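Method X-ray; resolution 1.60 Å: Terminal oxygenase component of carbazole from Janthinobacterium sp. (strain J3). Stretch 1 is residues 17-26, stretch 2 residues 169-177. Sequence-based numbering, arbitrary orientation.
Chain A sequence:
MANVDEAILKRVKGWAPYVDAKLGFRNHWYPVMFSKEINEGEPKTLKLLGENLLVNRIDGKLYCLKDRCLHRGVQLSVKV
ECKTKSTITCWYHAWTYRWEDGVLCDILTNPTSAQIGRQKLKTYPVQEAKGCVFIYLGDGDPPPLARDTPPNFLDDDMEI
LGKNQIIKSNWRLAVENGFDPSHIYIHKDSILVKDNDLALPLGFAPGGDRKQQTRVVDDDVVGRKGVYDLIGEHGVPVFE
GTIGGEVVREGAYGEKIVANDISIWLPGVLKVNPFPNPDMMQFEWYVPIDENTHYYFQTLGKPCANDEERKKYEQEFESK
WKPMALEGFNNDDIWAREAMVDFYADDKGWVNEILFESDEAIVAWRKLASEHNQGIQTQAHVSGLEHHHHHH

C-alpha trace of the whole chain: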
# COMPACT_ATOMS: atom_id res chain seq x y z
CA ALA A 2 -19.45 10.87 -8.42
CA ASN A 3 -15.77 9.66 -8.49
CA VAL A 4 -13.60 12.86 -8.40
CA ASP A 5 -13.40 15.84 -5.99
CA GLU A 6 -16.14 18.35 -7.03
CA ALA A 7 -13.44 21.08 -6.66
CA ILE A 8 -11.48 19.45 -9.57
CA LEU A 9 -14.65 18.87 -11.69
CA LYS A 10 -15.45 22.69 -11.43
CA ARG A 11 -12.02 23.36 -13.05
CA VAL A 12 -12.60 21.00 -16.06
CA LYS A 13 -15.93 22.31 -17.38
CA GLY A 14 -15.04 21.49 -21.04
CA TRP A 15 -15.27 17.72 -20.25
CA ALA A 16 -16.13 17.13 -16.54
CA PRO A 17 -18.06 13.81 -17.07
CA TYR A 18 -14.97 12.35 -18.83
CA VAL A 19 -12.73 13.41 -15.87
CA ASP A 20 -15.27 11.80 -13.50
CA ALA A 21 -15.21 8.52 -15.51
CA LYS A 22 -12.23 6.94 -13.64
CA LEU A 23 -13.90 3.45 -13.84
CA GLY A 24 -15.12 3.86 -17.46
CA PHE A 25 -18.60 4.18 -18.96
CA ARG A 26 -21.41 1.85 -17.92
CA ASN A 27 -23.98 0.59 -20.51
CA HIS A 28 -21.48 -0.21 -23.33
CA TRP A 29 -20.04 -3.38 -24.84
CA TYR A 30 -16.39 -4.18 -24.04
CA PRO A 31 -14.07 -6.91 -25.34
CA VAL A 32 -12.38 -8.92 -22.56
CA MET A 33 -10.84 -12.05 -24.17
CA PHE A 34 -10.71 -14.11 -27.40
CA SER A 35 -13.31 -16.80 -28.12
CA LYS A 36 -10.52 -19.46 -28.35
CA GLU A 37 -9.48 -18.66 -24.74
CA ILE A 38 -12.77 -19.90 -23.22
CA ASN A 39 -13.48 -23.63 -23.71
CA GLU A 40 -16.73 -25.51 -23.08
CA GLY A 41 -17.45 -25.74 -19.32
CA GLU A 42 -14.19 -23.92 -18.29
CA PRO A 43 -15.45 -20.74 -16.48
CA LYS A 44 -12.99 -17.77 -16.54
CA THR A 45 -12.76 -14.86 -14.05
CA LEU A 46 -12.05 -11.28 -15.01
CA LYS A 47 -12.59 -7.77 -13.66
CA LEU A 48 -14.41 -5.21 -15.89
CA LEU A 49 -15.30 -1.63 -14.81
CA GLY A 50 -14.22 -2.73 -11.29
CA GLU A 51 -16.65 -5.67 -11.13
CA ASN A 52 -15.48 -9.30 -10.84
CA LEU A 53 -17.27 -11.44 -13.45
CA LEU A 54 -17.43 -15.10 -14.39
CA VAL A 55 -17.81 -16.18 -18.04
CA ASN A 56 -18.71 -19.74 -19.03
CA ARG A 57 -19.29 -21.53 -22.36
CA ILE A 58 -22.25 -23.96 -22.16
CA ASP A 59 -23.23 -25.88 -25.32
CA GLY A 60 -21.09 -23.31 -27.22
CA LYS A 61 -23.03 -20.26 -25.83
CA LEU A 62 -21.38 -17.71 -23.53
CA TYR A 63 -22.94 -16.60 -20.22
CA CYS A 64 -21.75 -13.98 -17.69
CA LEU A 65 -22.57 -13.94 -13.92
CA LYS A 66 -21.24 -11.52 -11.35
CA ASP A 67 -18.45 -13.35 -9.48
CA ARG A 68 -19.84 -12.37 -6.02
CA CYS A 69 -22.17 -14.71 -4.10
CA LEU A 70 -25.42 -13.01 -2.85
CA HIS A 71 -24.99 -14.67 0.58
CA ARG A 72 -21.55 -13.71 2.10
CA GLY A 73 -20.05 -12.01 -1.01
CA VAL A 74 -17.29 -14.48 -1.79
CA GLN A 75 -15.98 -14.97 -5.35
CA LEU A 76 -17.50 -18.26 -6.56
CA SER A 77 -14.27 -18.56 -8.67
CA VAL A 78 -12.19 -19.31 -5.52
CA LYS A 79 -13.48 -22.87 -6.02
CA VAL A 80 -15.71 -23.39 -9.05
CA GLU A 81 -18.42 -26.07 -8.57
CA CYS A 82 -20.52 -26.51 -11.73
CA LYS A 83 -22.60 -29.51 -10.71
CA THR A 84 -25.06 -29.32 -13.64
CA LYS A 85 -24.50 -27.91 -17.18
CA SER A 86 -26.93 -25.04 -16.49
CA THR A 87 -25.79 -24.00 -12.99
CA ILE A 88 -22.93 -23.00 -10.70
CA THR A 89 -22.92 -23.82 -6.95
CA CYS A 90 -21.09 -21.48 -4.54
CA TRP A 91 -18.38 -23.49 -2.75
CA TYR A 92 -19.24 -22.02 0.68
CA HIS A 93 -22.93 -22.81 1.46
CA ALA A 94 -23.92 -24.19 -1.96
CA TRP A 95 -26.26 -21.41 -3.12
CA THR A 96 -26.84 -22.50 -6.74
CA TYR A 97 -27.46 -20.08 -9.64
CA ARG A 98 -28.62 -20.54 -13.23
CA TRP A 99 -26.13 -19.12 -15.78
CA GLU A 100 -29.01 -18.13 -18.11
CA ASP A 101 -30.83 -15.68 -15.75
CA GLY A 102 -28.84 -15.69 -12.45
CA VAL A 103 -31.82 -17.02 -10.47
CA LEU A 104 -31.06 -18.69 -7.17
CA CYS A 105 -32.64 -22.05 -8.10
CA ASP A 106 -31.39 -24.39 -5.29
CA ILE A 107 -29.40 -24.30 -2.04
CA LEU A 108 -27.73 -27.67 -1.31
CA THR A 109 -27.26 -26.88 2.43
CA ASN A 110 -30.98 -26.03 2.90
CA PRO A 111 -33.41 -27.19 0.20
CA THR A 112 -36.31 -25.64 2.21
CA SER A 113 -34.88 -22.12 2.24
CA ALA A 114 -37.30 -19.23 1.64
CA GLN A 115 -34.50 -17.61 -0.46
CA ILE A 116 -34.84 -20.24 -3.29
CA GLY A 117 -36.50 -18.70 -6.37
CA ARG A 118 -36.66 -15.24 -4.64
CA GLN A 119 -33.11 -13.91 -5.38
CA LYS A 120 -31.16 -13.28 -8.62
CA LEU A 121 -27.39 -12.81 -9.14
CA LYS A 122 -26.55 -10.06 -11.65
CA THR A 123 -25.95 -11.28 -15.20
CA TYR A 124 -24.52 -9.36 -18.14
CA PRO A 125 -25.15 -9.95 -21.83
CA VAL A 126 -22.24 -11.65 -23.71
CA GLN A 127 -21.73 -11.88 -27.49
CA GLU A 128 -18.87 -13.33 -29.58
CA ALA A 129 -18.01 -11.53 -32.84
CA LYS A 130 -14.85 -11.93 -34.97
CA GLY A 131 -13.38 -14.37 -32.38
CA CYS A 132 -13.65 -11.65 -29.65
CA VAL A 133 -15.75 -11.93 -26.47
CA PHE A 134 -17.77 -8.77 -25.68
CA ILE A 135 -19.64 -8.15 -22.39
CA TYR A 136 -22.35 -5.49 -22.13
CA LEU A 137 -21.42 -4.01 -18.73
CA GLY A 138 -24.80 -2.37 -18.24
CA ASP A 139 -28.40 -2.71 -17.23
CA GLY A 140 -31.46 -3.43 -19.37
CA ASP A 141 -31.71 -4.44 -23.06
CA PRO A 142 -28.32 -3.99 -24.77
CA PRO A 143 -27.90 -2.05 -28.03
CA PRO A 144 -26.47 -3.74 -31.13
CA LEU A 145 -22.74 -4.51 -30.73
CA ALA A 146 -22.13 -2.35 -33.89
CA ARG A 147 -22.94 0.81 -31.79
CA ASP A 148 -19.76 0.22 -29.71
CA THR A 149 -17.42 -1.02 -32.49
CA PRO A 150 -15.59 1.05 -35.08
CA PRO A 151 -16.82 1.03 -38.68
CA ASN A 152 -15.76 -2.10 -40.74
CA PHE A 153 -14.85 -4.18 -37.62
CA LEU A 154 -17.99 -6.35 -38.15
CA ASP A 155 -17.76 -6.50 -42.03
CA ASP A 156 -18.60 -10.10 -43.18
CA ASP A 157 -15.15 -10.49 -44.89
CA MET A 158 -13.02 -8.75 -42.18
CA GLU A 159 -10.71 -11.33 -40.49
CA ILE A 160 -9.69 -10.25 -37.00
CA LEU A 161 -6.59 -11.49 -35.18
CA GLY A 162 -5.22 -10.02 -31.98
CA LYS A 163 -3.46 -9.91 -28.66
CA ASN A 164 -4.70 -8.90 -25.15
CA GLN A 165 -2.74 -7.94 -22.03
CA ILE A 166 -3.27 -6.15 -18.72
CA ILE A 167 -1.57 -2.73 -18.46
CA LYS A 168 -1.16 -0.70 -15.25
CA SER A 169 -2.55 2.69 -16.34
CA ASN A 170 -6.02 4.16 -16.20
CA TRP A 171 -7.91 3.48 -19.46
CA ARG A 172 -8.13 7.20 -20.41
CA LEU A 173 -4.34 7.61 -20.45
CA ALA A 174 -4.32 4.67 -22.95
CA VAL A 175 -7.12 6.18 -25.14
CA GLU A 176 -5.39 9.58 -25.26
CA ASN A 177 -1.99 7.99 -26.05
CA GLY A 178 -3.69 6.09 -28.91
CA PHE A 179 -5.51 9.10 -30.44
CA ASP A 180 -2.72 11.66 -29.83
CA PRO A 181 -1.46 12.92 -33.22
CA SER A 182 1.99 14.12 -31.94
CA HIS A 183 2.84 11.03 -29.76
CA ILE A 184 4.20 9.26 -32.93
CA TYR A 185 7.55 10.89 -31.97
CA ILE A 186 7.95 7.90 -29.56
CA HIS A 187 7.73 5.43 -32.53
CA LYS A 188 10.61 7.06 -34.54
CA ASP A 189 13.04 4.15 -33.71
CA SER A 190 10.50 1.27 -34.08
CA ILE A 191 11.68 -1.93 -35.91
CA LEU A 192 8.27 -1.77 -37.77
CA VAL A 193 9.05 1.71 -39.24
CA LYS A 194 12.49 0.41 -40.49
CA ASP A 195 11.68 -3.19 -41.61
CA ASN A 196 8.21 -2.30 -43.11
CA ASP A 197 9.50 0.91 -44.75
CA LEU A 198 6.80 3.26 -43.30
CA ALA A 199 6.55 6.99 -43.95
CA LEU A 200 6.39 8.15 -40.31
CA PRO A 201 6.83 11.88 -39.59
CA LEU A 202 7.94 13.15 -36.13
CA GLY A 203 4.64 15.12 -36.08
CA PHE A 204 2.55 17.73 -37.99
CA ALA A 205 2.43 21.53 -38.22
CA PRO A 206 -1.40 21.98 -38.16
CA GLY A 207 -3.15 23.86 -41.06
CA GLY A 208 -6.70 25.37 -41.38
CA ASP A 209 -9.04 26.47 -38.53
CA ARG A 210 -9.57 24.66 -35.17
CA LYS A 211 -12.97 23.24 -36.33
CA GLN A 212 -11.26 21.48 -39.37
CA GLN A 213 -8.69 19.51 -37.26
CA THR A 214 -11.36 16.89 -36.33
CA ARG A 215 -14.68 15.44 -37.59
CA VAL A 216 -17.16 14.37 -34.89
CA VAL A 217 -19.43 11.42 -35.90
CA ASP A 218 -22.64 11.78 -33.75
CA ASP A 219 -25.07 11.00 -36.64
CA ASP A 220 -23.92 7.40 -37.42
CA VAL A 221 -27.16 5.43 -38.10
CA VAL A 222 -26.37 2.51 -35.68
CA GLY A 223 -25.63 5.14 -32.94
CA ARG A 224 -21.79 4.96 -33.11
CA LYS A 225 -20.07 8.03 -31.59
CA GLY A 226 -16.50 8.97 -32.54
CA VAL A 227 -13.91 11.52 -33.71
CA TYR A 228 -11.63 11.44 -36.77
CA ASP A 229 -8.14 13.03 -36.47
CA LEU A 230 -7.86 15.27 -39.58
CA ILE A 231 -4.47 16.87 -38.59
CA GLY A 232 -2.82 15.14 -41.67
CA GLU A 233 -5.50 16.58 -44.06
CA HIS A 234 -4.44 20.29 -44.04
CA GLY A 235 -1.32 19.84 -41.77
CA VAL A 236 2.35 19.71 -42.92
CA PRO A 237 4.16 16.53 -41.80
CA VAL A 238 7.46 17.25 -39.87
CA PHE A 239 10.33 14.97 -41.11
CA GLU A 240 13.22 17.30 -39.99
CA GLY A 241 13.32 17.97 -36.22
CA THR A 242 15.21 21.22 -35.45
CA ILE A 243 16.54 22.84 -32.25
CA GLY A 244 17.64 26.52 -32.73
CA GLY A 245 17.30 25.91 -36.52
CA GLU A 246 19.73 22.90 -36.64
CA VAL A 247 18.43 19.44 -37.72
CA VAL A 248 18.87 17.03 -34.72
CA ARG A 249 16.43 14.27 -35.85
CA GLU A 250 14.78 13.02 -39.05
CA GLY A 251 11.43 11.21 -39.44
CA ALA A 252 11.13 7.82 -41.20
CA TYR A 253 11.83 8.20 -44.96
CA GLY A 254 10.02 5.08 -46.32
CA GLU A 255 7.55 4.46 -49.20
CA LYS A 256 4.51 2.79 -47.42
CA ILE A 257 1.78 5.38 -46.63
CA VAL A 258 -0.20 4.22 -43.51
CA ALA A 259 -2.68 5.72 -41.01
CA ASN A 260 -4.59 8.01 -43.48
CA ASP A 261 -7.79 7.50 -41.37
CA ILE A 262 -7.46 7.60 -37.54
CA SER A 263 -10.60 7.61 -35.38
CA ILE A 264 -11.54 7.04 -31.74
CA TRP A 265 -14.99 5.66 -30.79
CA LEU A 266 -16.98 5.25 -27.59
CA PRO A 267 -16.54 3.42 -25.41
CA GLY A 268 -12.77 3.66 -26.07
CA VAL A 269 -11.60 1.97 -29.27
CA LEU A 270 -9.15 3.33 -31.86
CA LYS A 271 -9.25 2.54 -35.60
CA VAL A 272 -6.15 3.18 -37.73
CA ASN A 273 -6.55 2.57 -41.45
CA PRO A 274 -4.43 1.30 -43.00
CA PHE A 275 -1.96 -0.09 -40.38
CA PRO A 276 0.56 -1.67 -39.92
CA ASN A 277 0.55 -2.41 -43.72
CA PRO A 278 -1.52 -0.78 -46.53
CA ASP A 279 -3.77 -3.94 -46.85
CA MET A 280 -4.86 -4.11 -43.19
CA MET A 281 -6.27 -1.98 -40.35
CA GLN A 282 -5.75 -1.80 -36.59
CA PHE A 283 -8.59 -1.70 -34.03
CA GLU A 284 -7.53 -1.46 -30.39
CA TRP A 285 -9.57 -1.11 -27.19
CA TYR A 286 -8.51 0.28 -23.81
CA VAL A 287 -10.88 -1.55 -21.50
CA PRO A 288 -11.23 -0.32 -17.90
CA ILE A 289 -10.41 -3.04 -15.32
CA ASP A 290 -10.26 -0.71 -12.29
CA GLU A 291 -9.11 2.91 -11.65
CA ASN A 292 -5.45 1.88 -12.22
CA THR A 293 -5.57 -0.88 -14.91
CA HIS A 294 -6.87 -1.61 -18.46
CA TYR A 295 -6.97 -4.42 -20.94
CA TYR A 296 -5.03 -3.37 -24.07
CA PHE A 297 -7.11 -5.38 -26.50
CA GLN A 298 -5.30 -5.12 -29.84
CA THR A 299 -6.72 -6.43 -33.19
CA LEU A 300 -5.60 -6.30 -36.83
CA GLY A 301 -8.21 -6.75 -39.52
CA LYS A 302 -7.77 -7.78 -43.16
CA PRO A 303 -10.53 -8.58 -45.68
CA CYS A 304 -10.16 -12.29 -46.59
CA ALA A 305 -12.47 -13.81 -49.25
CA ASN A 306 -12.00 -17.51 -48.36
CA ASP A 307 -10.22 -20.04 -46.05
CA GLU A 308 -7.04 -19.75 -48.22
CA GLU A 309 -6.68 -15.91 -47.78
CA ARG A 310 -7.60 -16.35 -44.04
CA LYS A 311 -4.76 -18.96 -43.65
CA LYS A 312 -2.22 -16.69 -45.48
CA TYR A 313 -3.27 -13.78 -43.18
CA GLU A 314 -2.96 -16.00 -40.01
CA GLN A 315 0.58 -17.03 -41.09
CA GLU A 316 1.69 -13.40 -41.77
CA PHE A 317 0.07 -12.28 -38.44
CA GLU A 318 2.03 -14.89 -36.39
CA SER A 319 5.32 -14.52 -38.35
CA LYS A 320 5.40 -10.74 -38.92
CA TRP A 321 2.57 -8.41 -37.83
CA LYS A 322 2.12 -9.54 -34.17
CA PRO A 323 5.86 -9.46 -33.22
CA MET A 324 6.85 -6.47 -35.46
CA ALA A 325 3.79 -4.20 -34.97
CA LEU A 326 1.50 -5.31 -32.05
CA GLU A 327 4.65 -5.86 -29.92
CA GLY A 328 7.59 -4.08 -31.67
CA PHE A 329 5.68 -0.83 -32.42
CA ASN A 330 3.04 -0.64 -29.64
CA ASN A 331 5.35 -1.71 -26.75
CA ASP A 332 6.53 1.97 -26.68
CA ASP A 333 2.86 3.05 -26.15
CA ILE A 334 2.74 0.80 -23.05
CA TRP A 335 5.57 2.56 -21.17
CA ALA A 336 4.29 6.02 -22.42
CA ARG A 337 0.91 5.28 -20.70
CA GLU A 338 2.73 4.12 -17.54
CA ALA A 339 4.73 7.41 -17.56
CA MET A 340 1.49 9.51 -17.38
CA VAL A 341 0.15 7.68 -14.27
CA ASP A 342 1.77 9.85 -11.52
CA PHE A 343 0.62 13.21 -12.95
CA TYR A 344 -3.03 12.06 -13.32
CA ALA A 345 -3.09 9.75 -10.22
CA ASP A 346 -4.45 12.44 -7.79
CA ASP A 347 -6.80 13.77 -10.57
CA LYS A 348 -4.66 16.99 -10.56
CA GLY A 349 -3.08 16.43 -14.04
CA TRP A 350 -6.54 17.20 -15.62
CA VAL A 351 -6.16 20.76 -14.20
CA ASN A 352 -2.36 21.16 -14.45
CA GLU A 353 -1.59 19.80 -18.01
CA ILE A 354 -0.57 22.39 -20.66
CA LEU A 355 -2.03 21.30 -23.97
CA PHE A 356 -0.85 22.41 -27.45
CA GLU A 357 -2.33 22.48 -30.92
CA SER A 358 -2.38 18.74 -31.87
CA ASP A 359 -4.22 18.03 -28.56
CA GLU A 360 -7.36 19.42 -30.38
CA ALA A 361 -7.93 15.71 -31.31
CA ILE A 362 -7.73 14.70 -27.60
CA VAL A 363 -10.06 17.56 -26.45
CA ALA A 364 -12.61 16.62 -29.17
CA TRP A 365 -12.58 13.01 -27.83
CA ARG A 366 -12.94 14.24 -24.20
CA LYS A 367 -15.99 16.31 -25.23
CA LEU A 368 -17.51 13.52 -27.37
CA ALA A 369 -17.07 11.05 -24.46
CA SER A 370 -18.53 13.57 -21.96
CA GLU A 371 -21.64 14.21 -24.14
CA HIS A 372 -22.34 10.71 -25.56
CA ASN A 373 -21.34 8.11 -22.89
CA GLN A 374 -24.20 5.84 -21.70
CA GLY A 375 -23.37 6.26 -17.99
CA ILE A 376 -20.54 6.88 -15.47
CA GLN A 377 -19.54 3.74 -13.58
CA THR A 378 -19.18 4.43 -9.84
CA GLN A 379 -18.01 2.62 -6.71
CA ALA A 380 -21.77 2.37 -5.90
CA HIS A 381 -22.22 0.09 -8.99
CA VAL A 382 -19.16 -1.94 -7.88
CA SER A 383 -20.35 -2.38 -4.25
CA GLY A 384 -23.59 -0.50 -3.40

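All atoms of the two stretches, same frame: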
# COMPACT_ATOMS: atom_id res chain seq x y z
N PRO A 17 -17.61 15.21 -17.21
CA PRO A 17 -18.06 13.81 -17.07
C PRO A 17 -16.93 12.83 -17.42
O PRO A 17 -16.78 11.83 -16.76
CB PRO A 17 -19.23 13.69 -18.04
CG PRO A 17 -19.77 15.14 -18.11
CD PRO A 17 -18.50 15.98 -18.11
N TYR A 18 -16.15 13.18 -18.42
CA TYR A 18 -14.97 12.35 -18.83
C TYR A 18 -13.97 12.27 -17.69
O TYR A 18 -13.44 11.17 -17.43
CB TYR A 18 -14.33 12.95 -20.06
CG TYR A 18 -13.09 12.23 -20.52
CD1 TYR A 18 -13.16 11.03 -21.17
CD2 TYR A 18 -11.85 12.77 -20.27
CE1 TYR A 18 -12.00 10.40 -21.62
CE2 TYR A 18 -10.70 12.17 -20.71
CZ TYR A 18 -10.76 11.00 -21.42
OH TYR A 18 -9.65 10.43 -21.98
N VAL A 19 -13.66 13.40 -17.04
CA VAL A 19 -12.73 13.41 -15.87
C VAL A 19 -13.34 12.61 -14.71
O VAL A 19 -12.59 11.95 -13.96
CB VAL A 19 -12.37 14.85 -15.48
CG1 VAL A 19 -11.60 14.83 -14.19
CG2 VAL A 19 -11.61 15.49 -16.60
N ASP A 20 -14.66 12.58 -14.57
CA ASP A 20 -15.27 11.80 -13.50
C ASP A 20 -15.19 10.29 -13.80
O ASP A 20 -15.33 9.45 -12.86
CB ASP A 20 -16.74 12.20 -13.33
CG ASP A 20 -17.30 11.84 -11.99
OD1 ASP A 20 -16.54 11.90 -11.02
OD2 ASP A 20 -18.52 11.61 -11.94
N ALA A 21 -15.03 9.92 -15.06
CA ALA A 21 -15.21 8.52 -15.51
C ALA A 21 -13.95 7.66 -15.29
O ALA A 21 -13.50 6.95 -16.19
CB ALA A 21 -15.75 8.47 -16.91
N LYS A 22 -13.44 7.66 -14.06
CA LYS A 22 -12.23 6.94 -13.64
C LYS A 22 -12.39 5.43 -13.84
O LYS A 22 -11.39 4.74 -14.19
CB LYS A 22 -11.92 7.31 -12.18
CG LYS A 22 -10.65 6.71 -11.63
CD LYS A 22 -10.43 7.15 -10.21
CE LYS A 22 -10.32 8.66 -10.13
NZ LYS A 22 -9.32 9.01 -9.09
N LEU A 23 -13.61 4.90 -13.67
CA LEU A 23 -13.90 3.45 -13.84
C LEU A 23 -14.47 3.12 -15.22
O LEU A 23 -14.82 1.94 -15.43
CB LEU A 23 -14.90 3.01 -12.76
CG LEU A 23 -14.34 2.79 -11.38
CD1 LEU A 23 -15.48 2.63 -10.38
CD2 LEU A 23 -13.41 1.56 -11.36
N GLY A 24 -14.54 4.07 -16.14
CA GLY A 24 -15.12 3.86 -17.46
C GLY A 24 -16.61 4.16 -17.51
O GLY A 24 -17.22 4.56 -16.50
N PHE A 25 -17.19 3.88 -18.65
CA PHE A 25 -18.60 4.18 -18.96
C PHE A 25 -19.40 2.89 -18.86
O PHE A 25 -19.15 1.91 -19.60
CB PHE A 25 -18.70 4.82 -20.34
CG PHE A 25 -17.98 6.14 -20.40
CD1 PHE A 25 -18.28 7.18 -19.52
CD2 PHE A 25 -17.06 6.36 -21.41
CE1 PHE A 25 -17.66 8.42 -19.67
CE2 PHE A 25 -16.47 7.61 -21.55
CZ PHE A 25 -16.73 8.63 -20.65
N ARG A 26 -20.44 2.93 -18.04
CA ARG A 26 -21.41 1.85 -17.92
C ARG A 26 -22.33 1.87 -19.15
O ARG A 26 -22.42 2.90 -19.81
CB ARG A 26 -22.16 1.94 -16.60
CG ARG A 26 -22.98 0.70 -16.26
CD ARG A 26 -23.63 0.88 -14.88
NE ARG A 26 -24.31 -0.34 -14.53
CZ ARG A 26 -23.69 -1.44 -14.09
NH1 ARG A 26 -22.41 -1.39 -13.72
NH2 ARG A 26 -24.40 -2.53 -13.87
N SER A 169 -2.21 1.26 -16.29
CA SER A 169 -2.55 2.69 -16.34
C SER A 169 -4.06 2.76 -16.40
O SER A 169 -4.73 1.80 -16.85
CB SER A 169 -1.95 3.45 -17.46
OG SER A 169 -2.72 3.32 -18.67
N ASN A 170 -4.58 3.88 -15.97
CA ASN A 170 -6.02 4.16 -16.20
C ASN A 170 -6.29 4.08 -17.71
O ASN A 170 -5.47 4.52 -18.53
CB ASN A 170 -6.39 5.52 -15.62
CG ASN A 170 -7.84 5.87 -15.76
OD1 ASN A 170 -8.24 6.49 -16.75
ND2 ASN A 170 -8.62 5.37 -14.83
N TRP A 171 -7.48 3.64 -18.07
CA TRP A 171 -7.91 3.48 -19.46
C TRP A 171 -7.81 4.79 -20.24
O TRP A 171 -7.57 4.72 -21.44
CB TRP A 171 -9.35 2.88 -19.54
CG TRP A 171 -10.42 3.84 -19.10
CD1 TRP A 171 -10.77 4.22 -17.84
CD2 TRP A 171 -11.28 4.58 -19.97
NE1 TRP A 171 -11.80 5.15 -17.88
CE2 TRP A 171 -12.13 5.38 -19.18
CE3 TRP A 171 -11.40 4.61 -21.36
CZ2 TRP A 171 -13.12 6.20 -19.74
CZ3 TRP A 171 -12.34 5.44 -21.92
CH2 TRP A 171 -13.18 6.22 -21.12
N ARG A 172 -8.11 5.93 -19.64
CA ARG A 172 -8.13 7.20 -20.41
C ARG A 172 -6.73 7.60 -20.85
O ARG A 172 -6.57 8.21 -21.93
CB ARG A 172 -8.75 8.27 -19.54
CG ARG A 172 -10.22 7.96 -19.28
CD ARG A 172 -10.78 8.85 -18.18
NE ARG A 172 -10.08 8.66 -16.91
CZ ARG A 172 -10.28 9.34 -15.81
NH1 ARG A 172 -11.19 10.31 -15.78
NH2 ARG A 172 -9.54 9.10 -14.75
N LEU A 173 -5.74 7.28 -20.04
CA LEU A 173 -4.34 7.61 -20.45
C LEU A 173 -3.99 6.78 -21.69
O LEU A 173 -3.35 7.29 -22.59
CB LEU A 173 -3.42 7.30 -19.26
CG LEU A 173 -3.71 8.11 -17.99
CD1 LEU A 173 -2.70 7.74 -16.90
CD2 LEU A 173 -3.72 9.60 -18.29
N ALA A 174 -4.51 5.56 -21.80
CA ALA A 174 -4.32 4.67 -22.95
C ALA A 174 -5.05 5.22 -24.19
O ALA A 174 -4.49 5.32 -25.28
CB ALA A 174 -4.83 3.28 -22.60
N VAL A 175 -6.33 5.62 -24.02
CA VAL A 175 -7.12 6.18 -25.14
C VAL A 175 -6.40 7.40 -25.70
O VAL A 175 -6.25 7.53 -26.94
CB VAL A 175 -8.53 6.59 -24.69
CG1 VAL A 175 -9.24 7.34 -25.81
CG2 VAL A 175 -9.33 5.37 -24.32
N GLU A 176 -5.95 8.28 -24.81
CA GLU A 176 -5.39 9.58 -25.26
C GLU A 176 -4.07 9.32 -25.95
O GLU A 176 -3.87 9.92 -27.02
CB GLU A 176 -5.33 10.57 -24.12
CG GLU A 176 -6.72 10.92 -23.65
CD GLU A 176 -6.79 12.06 -22.66
OE1 GLU A 176 -5.72 12.77 -22.44
OE2 GLU A 176 -7.87 12.30 -22.12
N ASN A 177 -3.27 8.41 -25.42
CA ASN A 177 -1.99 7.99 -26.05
C ASN A 177 -2.29 7.45 -27.46
O ASN A 177 -1.52 7.74 -28.38
CB ASN A 177 -1.28 6.97 -25.20
CG ASN A 177 -0.21 6.20 -25.95
OD1 ASN A 177 0.81 6.78 -26.28
ND2 ASN A 177 -0.41 4.90 -26.08
O HOH W 1 -10.31 10.85 -12.75

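The rule of this contact is that side chains at the start of one helix donate to a run of carbonyls around the turn that follows another. Stretch 1 offers the backbone oxygens of Y18, V19, A21 and K22; Y18 O and A21 O already accept a backbone bond, from A21 N and G24 N, and take a second. N170, W171 and R172, consecutive in stretch 2, supply the donors.

R172 does the most. Its NH1 donates to Y18 O at 2.9 Å and to V19 O at 2.8 Å, both near the guanidinium plane, where its N-H bonds lie. Water 1 extends the arrangement: it accepts from R172 NH2 at 2.8 Å and lies 2.8 Å from V19 O, placed to donate to it, though it has more acceptors in reach than protons to give. R172 NE is held within its own stretch by N170 OD1 at 2.8 Å, nearly linear at 173°. That same OD1 caps the helix by accepting from R172 N at 2.9 Å, so one oxygen both starts the helix and steadies the arginine. The other end of the amide crosses the contact, N170 ND2 donating to K22 O at 2.9 Å.

Beside these polar groups, W171 turns its indole edge toward the A21–G24 type I turn. W171 NE1 donates to A21 O at 3.0 Å, an oxygen that also accepts the turn's own bond from G24 N at 3.1 Å. G24 N and W171 NE1, 3.4 Å apart, are both donors and share this acceptor instead of bonding each other. The far edge of the indole meets the face of F25 in an offset edge-to-face pair, with W171 CH2 3.6 Å from F25 CE2.

Y18 closes the other end. Its OH donates to E176 OE2 at 2.6 Å, a short bond to a carboxylate, while R172 CD sits over the ring face, 4.1 Å from its centroid. The arginine thus packs its aliphatic stem on the residue whose carbonyl it binds.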